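Local coordinates for GTPase-activating protein skywalker (PDB 5HJQ) that acts as a GTPase-activating protein for Rab35, regulating synaptic vesicle protein turnover through endosomal trafficking, and binds phosphoinositides through its TBC domain, at residues Glu137-Val142 against Val181-Tyr186. Sequence-based numbering, arbitrary orientation.
Sequences EMVHQV and VNVLGY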
ATOM      1  N   GLU A 137       5.641   7.771 -25.585  1.00 62.88           N
ATOM      2  CA  GLU A 137       5.873   9.155 -25.968  1.00 65.00           C
ATOM      3  C   GLU A 137       6.575   9.889 -24.830  1.00 63.94           C
ATOM      4  O   GLU A 137       7.583  10.565 -25.039  1.00 64.66           O
ATOM      5  CB  GLU A 137       4.560   9.852 -26.317  1.00 59.69           C
ATOM      6  CG  GLU A 137       4.743  11.279 -26.800  1.00 59.99           C
ATOM      7  CD  GLU A 137       5.608  11.360 -28.043  1.00 68.67           C
ATOM      8  OE1 GLU A 137       5.393  10.551 -28.976  1.00 67.95           O
ATOM      9  OE2 GLU A 137       6.513  12.223 -28.081  1.00 66.13           O
ATOM     10  N   MET A 138       6.031   9.739 -23.625  1.00 61.24           N
ATOM     11  CA  MET A 138       6.624  10.323 -22.426  1.00 64.79           C
ATOM     12  C   MET A 138       8.036   9.794 -22.196  1.00 63.04           C
ATOM     13  O   MET A 138       8.952  10.560 -21.897  1.00 58.36           O
ATOM     14  CB  MET A 138       5.755  10.031 -21.202  1.00 61.94           C
ATOM     15  CG  MET A 138       4.332  10.566 -21.279  1.00 66.30           C
ATOM     16  SD  MET A 138       4.248  12.364 -21.176  1.00 73.45           S
ATOM     17  CE  MET A 138       4.084  12.787 -22.909  1.00 70.51           C
ATOM     18  N   VAL A 139       8.195   8.480 -22.333  1.00 65.21           N
ATOM     19  CA  VAL A 139       9.498   7.833 -22.200  1.00 64.43           C
ATOM     20  C   VAL A 139      10.521   8.470 -23.128  1.00 64.10           C
ATOM     21  O   VAL A 139      11.665   8.713 -22.740  1.00 61.89           O
ATOM     22  CB  VAL A 139       9.410   6.323 -22.505  1.00 65.11           C
ATOM     23  CG1 VAL A 139      10.799   5.693 -22.538  1.00 62.74           C
ATOM     24  CG2 VAL A 139       8.529   5.628 -21.481  1.00 61.16           C
ATOM     25  N   HIS A 140      10.095   8.748 -24.354  1.00 66.48           N
ATOM     26  CA  HIS A 140      10.975   9.337 -25.350  1.00 69.26           C
ATOM     27  C   HIS A 140      11.361  10.760 -24.962  1.00 65.96           C
ATOM     28  O   HIS A 140      12.541  11.101 -24.929  1.00 64.84           O
ATOM     29  CB  HIS A 140      10.311   9.329 -26.727  1.00 68.06           C
ATOM     30  CG  HIS A 140      11.246   8.993 -27.846  1.00 74.74           C
ATOM     31  ND1 HIS A 140      11.622   7.699 -28.139  1.00 76.03           N
ATOM     32  CD2 HIS A 140      11.886   9.781 -28.742  1.00 77.12           C
ATOM     33  CE1 HIS A 140      12.448   7.704 -29.168  1.00 76.80           C
ATOM     34  NE2 HIS A 140      12.625   8.955 -29.555  1.00 78.59           N
ATOM     35  N   GLN A 141      10.358  11.582 -24.665  1.00 64.49           N
ATOM     36  CA  GLN A 141      10.583  12.987 -24.330  1.00 58.93           C
ATOM     37  C   GLN A 141      11.555  13.164 -23.164  1.00 62.31           C
ATOM     38  O   GLN A 141      12.341  14.112 -23.141  1.00 62.84           O
ATOM     39  CB  GLN A 141       9.254  13.674 -24.008  1.00 57.70           C
ATOM     40  CG  GLN A 141       8.270  13.705 -25.170  1.00 59.30           C
ATOM     41  CD  GLN A 141       7.060  14.573 -24.885  1.00 62.48           C
ATOM     42  OE1 GLN A 141       6.988  15.241 -23.853  1.00 57.77           O
ATOM     43  NE2 GLN A 141       6.098  14.567 -25.802  1.00 60.18           N
ATOM     44  N   VAL A 142      11.509  12.244 -22.205  1.00 59.76           N
ATOM     45  CA  VAL A 142      12.391  12.318 -21.046  1.00 63.99           C
ATOM     46  C   VAL A 142      13.790  11.802 -21.361  1.00 65.62           C
ATOM     47  O   VAL A 142      14.781  12.504 -21.157  1.00 67.73           O
ATOM     48  CB  VAL A 142      11.829  11.519 -19.849  1.00 65.77           C
ATOM     49  CG1 VAL A 142      12.817  11.538 -18.690  1.00 63.13           C
ATOM     50  CG2 VAL A 142      10.487  12.083 -19.413  1.00 62.15           C
ATOM     51  N   VAL A 181       8.572   5.978 -12.538  1.00 51.52           N
ATOM     52  CA  VAL A 181       8.440   7.087 -11.595  1.00 59.56           C
ATOM     53  C   VAL A 181       9.028   8.373 -12.177  1.00 57.60           C
ATOM     54  O   VAL A 181       8.574   9.470 -11.855  1.00 60.71           O
ATOM     55  CB  VAL A 181       9.109   6.773 -10.234  1.00 55.07           C
ATOM     56  CG1 VAL A 181       8.445   5.573  -9.582  1.00 49.65           C
ATOM     57  CG2 VAL A 181      10.600   6.529 -10.402  1.00 61.64           C
ATOM     58  N   ASN A 182      10.028   8.234 -13.044  1.00 63.72           N
ATOM     59  CA  ASN A 182      10.585   9.381 -13.750  1.00 62.50           C
ATOM     60  C   ASN A 182       9.554   9.981 -14.689  1.00 60.65           C
ATOM     61  O   ASN A 182       9.385  11.199 -14.746  1.00 64.25           O
ATOM     62  CB  ASN A 182      11.838   8.986 -14.532  1.00 64.09           C
ATOM     63  CG  ASN A 182      13.114   9.206 -13.739  1.00 63.46           C
ATOM     64  OD1 ASN A 182      13.819  10.196 -13.938  1.00 66.29           O
ATOM     65  ND2 ASN A 182      13.418   8.282 -12.837  1.00 60.21           N
ATOM     66  N   VAL A 183       8.867   9.110 -15.422  1.00 55.25           N
ATOM     67  CA  VAL A 183       7.809   9.525 -16.332  1.00 55.00           C
ATOM     68  C   VAL A 183       6.665  10.187 -15.570  1.00 55.89           C
ATOM     69  O   VAL A 183       6.172  11.244 -15.968  1.00 59.16           O
ATOM     70  CB  VAL A 183       7.263   8.331 -17.143  1.00 59.41           C
ATOM     71  CG1 VAL A 183       5.995   8.722 -17.882  1.00 53.68           C
ATOM     72  CG2 VAL A 183       8.321   7.816 -18.117  1.00 55.60           C
ATOM     73  N   LEU A 184       6.249   9.560 -14.473  1.00 56.42           N
ATOM     74  CA  LEU A 184       5.183  10.101 -13.636  1.00 57.03           C
ATOM     75  C   LEU A 184       5.545  11.485 -13.118  1.00 53.49           C
ATOM     76  O   LEU A 184       4.744  12.414 -13.214  1.00 55.37           O
ATOM     77  CB  LEU A 184       4.884   9.158 -12.471  1.00 54.64           C
ATOM     78  CG  LEU A 184       3.990   7.980 -12.867  1.00 57.05           C
ATOM     79  CD1 LEU A 184       3.800   7.012 -11.715  1.00 52.44           C
ATOM     80  CD2 LEU A 184       2.646   8.487 -13.369  1.00 55.76           C
ATOM     81  N   GLY A 185       6.761  11.622 -12.596  1.00 56.16           N
ATOM     82  CA  GLY A 185       7.254  12.906 -12.126  1.00 58.69           C
ATOM     83  C   GLY A 185       7.275  13.948 -13.228  1.00 60.65           C
ATOM     84  O   GLY A 185       7.089  15.140 -12.977  1.00 57.52           O
ATOM     85  N   TYR A 186       7.489  13.492 -14.457  1.00 59.13           N
ATOM     86  CA  TYR A 186       7.539  14.376 -15.617  1.00 57.19           C
ATOM     87  C   TYR A 186       6.152  14.830 -16.064  1.00 59.08           C
ATOM     88  O   TYR A 186       5.966  15.983 -16.455  1.00 59.93           O
ATOM     89  CB  TYR A 186       8.255  13.678 -16.774  1.00 59.65           C
ATOM     90  CG  TYR A 186       8.209  14.431 -18.087  1.00 60.02           C
ATOM     91  CD1 TYR A 186       8.846  15.659 -18.232  1.00 53.87           C
ATOM     92  CD2 TYR A 186       7.546  13.899 -19.189  1.00 61.65           C
ATOM     93  CE1 TYR A 186       8.814  16.342 -19.439  1.00 64.57           C
ATOM     94  CE2 TYR A 186       7.511  14.571 -20.400  1.00 53.68           C
ATOM     95  CZ  TYR A 186       8.146  15.791 -20.519  1.00 57.84           C
ATOM     96  OH  TYR A 186       8.111  16.469 -21.718  1.00 59.81           O
TER
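Tyr186 reaches from helix 171-187 across helix 134-143, touching Met138, Gln141 and Val142 in a near-perpendicular helix-helix packing within the all-helical Rab-GAP TBC domain. The axes of the two short segments cross at 87° with a closest approach of 9.7 Å, a spacing at which the helices meet through side chains and not through backbone. With CG anti to the backbone N (chi1 172°), the tyrosine side chain is directed over the other helix rather than along its own. Its CB already lies 3.8 Å from Val142 CG2. That same methyl then covers one face of the ring, offset toward the rim, with Tyr186 CG and Val142 CG2 3.5 Å apart, a CH-pi contact. Further along, CD2 and CE2 meet the sulfur of Met138, whose SD approaches Tyr186 CE2 obliquely at 4.0 Å in a Met-aromatic contact. At the tip, Tyr186 OH donates a hydrogen bond of 2.7 Å to Gln141 OE1. The acceptor sits at the ring edge, and the hydroxyl lies in the carbonyl plane, although amide and ring planes are turned 82° apart.

Away from the ring, the packing is aliphatic: Met138, Val139 and Val183 are buried, whereas Tyr186 and Gln141 are exposed. Val183 splits its two methyls between neighbours: CG1 meets Met138 CB at 3.6 Å, while CG2 touches Val139 CG2. Val139 also packs on Arg179, one turn back on the partner helix, and Val183 on Tyr214, which links this contact to helix 210-221, away from the phosphoinositide pocket. The amide of Gln141 is bonded at both ends, which probably favours this rotation: while its oxygen accepts from the tyrosine, NE2 donates a longer but fairly straight bond (3.3 Å), almost in the amide plane, to the anti lone pair of Glu137 OE2.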